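Local coordinates for RNA-binding protein (Porphyromonas gingivalis W83, PDB 7JLY), which probably binds RNA through a single RNA recognition motif and can bind calcium, at residues Ser2-Val7 against Phe48-Asp53; Gly8-Arg13 against Arg72-Lys77. All coordinates share one frame; numbering follows the deposited sequence. Where two conformers were deposited one is given.

Contact 1. Residues Ser2-Val7 against Phe48-Asp53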
loop_
_atom_site.group_PDB
_atom_site.type_symbol
_atom_site.label_atom_id
_atom_site.label_comp_id
_atom_site.label_asym_id
_atom_site.label_seq_id
_atom_site.Cartn_x
_atom_site.Cartn_y
_atom_site.Cartn_z
ATOM N N SER A 2 12.950 7.530 -3.696
ATOM C CA SER A 2 11.660 7.285 -3.054
ATOM C C SER A 2 10.649 6.808 -4.083
ATOM O O SER A 2 10.772 7.130 -5.265
ATOM C CB SER A 2 11.152 8.564 -2.385
ATOM O OG SER A 2 10.658 8.290 -1.090
ATOM N N MET A 3 9.654 6.041 -3.646
ATOM C CA MET A 3 8.498 5.766 -4.494
ATOM C C MET A 3 7.231 5.656 -3.659
ATOM O O MET A 3 7.213 5.003 -2.615
ATOM C CB MET A 3 8.681 4.489 -5.327
ATOM C CG MET A 3 7.434 4.155 -6.160
ATOM S SD MET A 3 7.680 2.955 -7.495
ATOM C CE MET A 3 8.895 3.805 -8.492
ATOM N N ASN A 4 6.181 6.313 -4.143
ATOM C CA ASN A 4 4.841 6.230 -3.583
ATOM C C ASN A 4 4.119 5.068 -4.251
ATOM O O ASN A 4 4.146 4.943 -5.479
ATOM C CB ASN A 4 4.097 7.549 -3.818
ATOM C CG ASN A 4 2.880 7.736 -2.907
ATOM O OD1 ASN A 4 2.800 7.182 -1.807
ATOM N ND2 ASN A 4 1.929 8.549 -3.372
ATOM N N ILE A 5 3.501 4.212 -3.444
ATOM C CA ILE A 5 2.833 3.023 -3.950
ATOM C C ILE A 5 1.371 3.060 -3.579
ATOM O O ILE A 5 1.028 3.209 -2.409
ATOM C CB ILE A 5 3.456 1.726 -3.388
ATOM C CG1 ILE A 5 4.968 1.713 -3.633
ATOM C CG2 ILE A 5 2.793 0.491 -4.013
ATOM C CD1 ILE A 5 5.665 0.502 -3.070
ATOM N N TYR A 6 0.518 2.935 -4.592
ATOM C CA TYR A 6 -0.919 2.807 -4.407
ATOM C C TYR A 6 -1.255 1.361 -4.079
ATOM O O TYR A 6 -0.838 0.469 -4.806
ATOM C CB TYR A 6 -1.651 3.243 -5.683
ATOM C CG TYR A 6 -3.172 3.253 -5.620
ATOM C CD1 TYR A 6 -3.904 2.082 -5.793
ATOM C CD2 TYR A 6 -3.875 4.443 -5.419
ATOM C CE1 TYR A 6 -5.294 2.085 -5.759
ATOM C CE2 TYR A 6 -5.265 4.457 -5.382
ATOM C CZ TYR A 6 -5.971 3.277 -5.555
ATOM O OH TYR A 6 -7.354 3.280 -5.522
ATOM N N VAL A 7 -1.999 1.127 -3.002
ATOM C CA VAL A 7 -2.503 -0.219 -2.724
ATOM C C VAL A 7 -4.029 -0.155 -2.598
ATOM O O VAL A 7 -4.554 0.600 -1.786
ATOM C CB VAL A 7 -1.887 -0.828 -1.438
ATOM C CG1 VAL A 7 -2.157 -2.332 -1.383
ATOM C CG2 VAL A 7 -0.374 -0.573 -1.377
ATOM N N PHE A 48 -1.765 4.328 0.626
ATOM C CA PHE A 48 -0.464 4.588 0.031
ATOM C C PHE A 48 0.672 4.170 0.942
ATOM O O PHE A 48 0.653 4.446 2.141
ATOM C CB PHE A 48 -0.320 6.075 -0.311
ATOM C CG PHE A 48 -1.341 6.567 -1.292
ATOM C CD1 PHE A 48 -1.124 6.447 -2.654
ATOM C CD2 PHE A 48 -2.519 7.146 -0.849
ATOM C CE1 PHE A 48 -2.069 6.897 -3.568
ATOM C CE2 PHE A 48 -3.470 7.598 -1.758
ATOM C CZ PHE A 48 -3.240 7.475 -3.119
ATOM N N VAL A 49 1.671 3.515 0.360
ATOM C CA VAL A 49 2.895 3.197 1.082
ATOM C C VAL A 49 4.087 3.855 0.384
ATOM O O VAL A 49 4.238 3.732 -0.826
ATOM C CB VAL A 49 3.145 1.676 1.166
ATOM C CG1 VAL A 49 4.449 1.420 1.892
ATOM C CG2 VAL A 49 1.972 0.960 1.873
ATOM N N GLU A 50 4.922 4.560 1.141
ATOM C CA GLU A 50 6.136 5.123 0.575
ATOM C C GLU A 50 7.319 4.266 0.976
ATOM O O GLU A 50 7.447 3.872 2.140
ATOM C CB GLU A 50 6.347 6.567 1.035
ATOM C CG GLU A 50 5.485 7.562 0.281
ATOM C CD GLU A 50 5.784 8.998 0.666
ATOM O OE1 GLU A 50 6.976 9.371 0.697
ATOM O OE2 GLU A 50 4.831 9.751 0.943
ATOM N N MET A 51 8.172 3.964 0.004
ATOM C CA MET A 51 9.392 3.214 0.253
ATOM C C MET A 51 10.573 4.095 -0.132
ATOM O O MET A 51 10.496 4.853 -1.094
ATOM C CB MET A 51 9.403 1.899 -0.529
ATOM C CG MET A 51 8.349 0.902 -0.051
ATOM S SD MET A 51 8.439 -0.658 -0.930
ATOM C CE MET A 51 9.926 -1.352 -0.207
ATOM N N GLU A 52 11.655 4.018 0.631
ATOM C CA GLU A 52 12.752 4.961 0.427
ATOM C C GLU A 52 13.523 4.687 -0.872
ATOM O O GLU A 52 14.025 5.608 -1.508
ATOM C CB GLU A 52 13.708 4.943 1.622
ATOM C CG GLU A 52 14.826 6.012 1.549
ATOM C CD GLU A 52 14.298 7.456 1.429
ATOM O OE1 GLU A 52 13.289 7.799 2.096
ATOM O OE2 GLU A 52 14.900 8.254 0.660
ATOM N N ASP A 53 13.590 3.414 -1.261
ATOM C CA ASP A 53 14.363 2.987 -2.425
ATOM C C ASP A 53 13.447 2.614 -3.585
ATOM O O ASP A 53 12.679 1.656 -3.482
ATOM C CB ASP A 53 15.259 1.794 -2.055
ATOM C CG ASP A 53 16.212 1.401 -3.173
ATOM O OD1 ASP A 53 17.288 2.028 -3.277
ATOM O OD2 ASP A 53 15.898 0.459 -3.933
HETATM O O HOH W 1 10.611 7.729 1.526
HETATM O O HOH W 2 7.938 8.553 -1.778
HETATM O O HOH W 3 14.956 8.553 -1.775
HETATM O O HOH W 4 2.213 8.481 0.387
#

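Contact 2. Residues Gly8-Arg13 against Arg72-Lys77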
loop_
_atom_site.group_PDB
_atom_site.type_symbol
_atom_site.label_atom_id
_atom_site.label_comp_id
_atom_site.label_asym_id
_atom_site.label_seq_id
_atom_site.Cartn_x
_atom_site.Cartn_y
_atom_site.Cartn_z
ATOM N N GLY A 8 -4.740 -0.956 -3.389
ATOM C CA GLY A 8 -6.191 -0.836 -3.453
ATOM C C GLY A 8 -6.902 -2.172 -3.576
ATOM O O GLY A 8 -6.249 -3.215 -3.557
ATOM N N ASN A 9 -8.233 -2.121 -3.699
ATOM C CA ASN A 9 -9.096 -3.306 -3.619
ATOM C C ASN A 9 -8.870 -4.088 -2.320
ATOM O O ASN A 9 -8.938 -5.326 -2.291
ATOM C CB ASN A 9 -8.884 -4.226 -4.818
ATOM C CG ASN A 9 -10.007 -5.214 -4.971
ATOM O OD1 ASN A 9 -11.142 -4.891 -4.660
ATOM N ND2 ASN A 9 -9.691 -6.441 -5.380
ATOM N N LEU A 10 -8.606 -3.360 -1.241
ATOM C CA LEU A 10 -8.247 -3.977 0.035
ATOM C C LEU A 10 -9.456 -4.468 0.810
ATOM O O LEU A 10 -10.479 -3.794 0.857
ATOM C CB LEU A 10 -7.473 -2.977 0.904
ATOM C CG LEU A 10 -6.113 -2.520 0.379
ATOM C CD1 LEU A 10 -5.542 -1.418 1.271
ATOM C CD2 LEU A 10 -5.149 -3.709 0.328
ATOM N N ASN A 11 -9.339 -5.654 1.396
ATOM C CA ASN A 11 -10.214 -6.073 2.487
ATOM C C ASN A 11 -10.339 -4.899 3.466
ATOM O O ASN A 11 -9.333 -4.297 3.844
ATOM C CB ASN A 11 -9.625 -7.324 3.168
ATOM C CG ASN A 11 -10.556 -7.945 4.214
ATOM O OD1 ASN A 11 -11.253 -7.247 4.963
ATOM N ND2 ASN A 11 -10.551 -9.272 4.276
ATOM N N TYR A 12 -11.559 -4.540 3.852
ATOM C CA TYR A 12 -11.735 -3.354 4.695
ATOM C C TYR A 12 -11.106 -3.520 6.080
ATOM O O TYR A 12 -10.956 -2.544 6.816
ATOM C CB TYR A 12 -13.216 -3.005 4.823
ATOM C CG TYR A 12 -13.832 -2.497 3.541
ATOM C CD1 TYR A 12 -13.343 -1.348 2.916
ATOM C CD2 TYR A 12 -14.898 -3.152 2.958
ATOM C CE1 TYR A 12 -13.902 -0.880 1.749
ATOM C CE2 TYR A 12 -15.464 -2.689 1.793
ATOM C CZ TYR A 12 -14.968 -1.553 1.191
ATOM O OH TYR A 12 -15.539 -1.089 0.017
ATOM N N ARG A 13 -10.724 -4.748 6.425
ATOM C CA ARG A 13 -10.015 -5.008 7.672
ATOM C C ARG A 13 -8.518 -4.700 7.568
ATOM O O ARG A 13 -7.815 -4.693 8.579
ATOM C CB ARG A 13 -10.192 -6.468 8.102
ATOM C CG ARG A 13 -11.619 -6.841 8.471
ATOM C CD ARG A 13 -11.710 -8.307 8.918
ATOM N NE ARG A 13 -11.171 -8.515 10.260
ATOM C CZ ARG A 13 -9.952 -8.980 10.519
ATOM N NH1 ARG A 13 -9.125 -9.285 9.529
ATOM N NH2 ARG A 13 -9.554 -9.131 11.774
ATOM N N ARG A 72 -8.607 -10.748 -1.164
ATOM C CA ARG A 72 -8.908 -9.915 -2.333
ATOM C C ARG A 72 -7.673 -9.657 -3.200
ATOM O O ARG A 72 -6.576 -9.454 -2.692
ATOM C CB ARG A 72 -9.522 -8.575 -1.917
ATOM C CG ARG A 72 -10.845 -8.690 -1.166
ATOM C CD ARG A 72 -11.594 -7.366 -1.125
ATOM N NE ARG A 72 -11.950 -6.904 -2.466
ATOM C CZ ARG A 72 -13.036 -7.290 -3.131
ATOM N NH1 ARG A 72 -13.899 -8.132 -2.571
ATOM N NH2 ARG A 72 -13.265 -6.827 -4.356
ATOM N N LYS A 73 -7.871 -9.656 -4.511
ATOM C CA LYS A 73 -6.774 -9.419 -5.437
ATOM C C LYS A 73 -6.220 -7.999 -5.281
ATOM O O LYS A 73 -6.947 -7.017 -5.443
ATOM C CB LYS A 73 -7.238 -9.656 -6.878
ATOM C CG LYS A 73 -6.133 -9.468 -7.907
ATOM C CD LYS A 73 -6.492 -10.114 -9.241
ATOM C CE LYS A 73 -7.652 -9.402 -9.906
ATOM N NZ LYS A 73 -7.938 -10.023 -11.240
ATOM N N LEU A 74 -4.940 -7.889 -4.936
ATOM C CA LEU A 74 -4.326 -6.578 -4.759
ATOM C C LEU A 74 -4.355 -5.707 -6.001
ATOM O O LEU A 74 -4.178 -6.182 -7.134
ATOM C CB LEU A 74 -2.864 -6.725 -4.324
ATOM C CG LEU A 74 -2.606 -7.180 -2.895
ATOM C CD1 LEU A 74 -1.162 -7.630 -2.764
ATOM C CD2 LEU A 74 -2.890 -6.043 -1.922
ATOM N N ILE A 75 -4.579 -4.416 -5.776
ATOM C CA ILE A 75 -4.138 -3.388 -6.701
ATOM C C ILE A 75 -2.837 -2.871 -6.121
ATOM O O ILE A 75 -2.840 -2.391 -4.993
ATOM C CB ILE A 75 -5.123 -2.218 -6.816
ATOM C CG1 ILE A 75 -6.492 -2.683 -7.331
ATOM C CG2 ILE A 75 -4.519 -1.125 -7.697
ATOM C CD1 ILE A 75 -7.555 -1.551 -7.360
ATOM N N VAL A 76 -1.730 -2.999 -6.845
ATOM C CA VAL A 76 -0.444 -2.474 -6.367
ATOM C C VAL A 76 0.290 -1.836 -7.537
ATOM O O VAL A 76 0.650 -2.513 -8.507
ATOM C CB VAL A 76 0.462 -3.565 -5.728
ATOM C CG1 VAL A 76 1.707 -2.927 -5.146
ATOM C CG2 VAL A 76 -0.263 -4.311 -4.644
ATOM N N LYS A 77 0.515 -0.532 -7.443
ATOM C CA LYS A 77 1.005 0.216 -8.590
ATOM C C LYS A 77 1.731 1.470 -8.132
ATOM O O LYS A 77 1.450 2.007 -7.056
ATOM C CB LYS A 77 -0.160 0.575 -9.531
ATOM C CG LYS A 77 -1.189 1.531 -8.927
ATOM C CD LYS A 77 -2.364 1.821 -9.882
ATOM C CE LYS A 77 -3.470 2.633 -9.171
ATOM N NZ LYS A 77 -4.710 2.781 -9.999
HETATM O O HOH W 5 -6.395 -6.681 -1.853
HETATM O O HOH W 6 -10.409 -9.763 -5.641
#

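Contact 1. Residues Ser2-Val7 against Phe48-Asp53
Strands 3-7 and 48-51 run antiparallel, their axes 4.6 Å apart at closest approach and 153° between directions. Met3 with Met51 and Ile5 with Val49 are hydrogen-bonded pairs; Met3 N reaches Met51 O at 2.9 Å almost along the C=O axis, and Ile5 N meets Val49 O at 2.8 Å from above the carbonyl plane. Beyond Met3, Ser2 N donates to Glu52 O at 3.1 Å, from above the carbonyl plane. Asn4, Tyr6, Phe48 and Glu50 occupy one face. Tyr6, its CG anti to the backbone N (chi1 -176°), turns a ring edge to the face of Phe48 in an offset edge-to-face pair, planes at 82°, with Tyr6 CD2 3.6 Å from Phe48 CE1. Asn4 OD1 lies 3.4 Å from Glu50 CG, and a water donates to both Asn4 OD1 and Glu50 OE2, while Asn4 ND2 bonds to Leu80 O. Other waters tie Ser2 OG to Glu50 OE1 and to Glu52 OE1. On the other face Ile5 CD1 meets Met51 SD at 3.7 Å, and Ile5 and Met3 pack on helix 54-64. The pair thus has two chemistries: an apolar side against which helix 54-64 packs, and an aromatic and hydrated side where Tyr6 and Phe48 sit on the central strands as do the RNA-stacking aromatics of RNA recognition motifs, consistent with a base-binding surface.

Contact 2. Residues Gly8-Arg13 against Arg72-Lys77
Asn9 OD1 takes two hydrogen bonds from Arg72, which grips it side-on. Arg72 NH2 approaches in the amide plane, on a lone pair of Asn9 OD1, at 2.9 Å, whereas Arg72 NE, 3.1 Å from Asn9 OD1, comes from above that plane. Amide and guanidinium stand almost perpendicular, 87° apart, with the oxygen close to the guanidinium plane; the bend of Arg72 at chi3 (62°) brings the group there. The other end of the amide is engaged too: Asn9 ND2 donates to a lone pair of Lys73 O at 2.8 Å, so both polar atoms of the Asn9 side chain are held and the amide's rotation is fixed. A water donates to Asn9 O and Arg72 O, adding a bridge between the backbones. Gly8 and Ile75 form an antiparallel hydrogen-bonded pair, with Gly8 N to Ile75 O at 2.9 Å. Beyond, Asn11 OD1 accepts from Arg13 N in an Asx turn, and Asn11 ND2 bonds to Gln70 O. Ile75 CG1 lies 3.8 Å from Asn9 CB, and Leu10 CD2 meets Leu74 CD2 at 4.0 Å. The contact fastens the loop that leads from strand 3-8 to helix 16-23 against strand 72-78, where Leu74 also packs on Val7.

Strand 3-8 unites the two contacts: contact 1 uses one edge of it, against strand 46-51, and contact 2 starts at its last residue, on the edge that faces strand 72-78. Their centres are about 15 Å apart, yet they touch, since Tyr6 N lies 2.8 Å from Lys77 O in a probable hydrogen bond and Ile5 CG2 packs 3.8 Å from Val76 CG1. Tyr6 also receives Lys77 in a cation-pi contact, and an acetate ion, probably from the crystallisation liquor, lies about 3 Å from its side chain (nearest atoms). A calcium ion lies about 5 Å from the Met3 side chain, which is about 4 Å from that of Glu54, a calcium-binding residue; contact 2 lies away from that site.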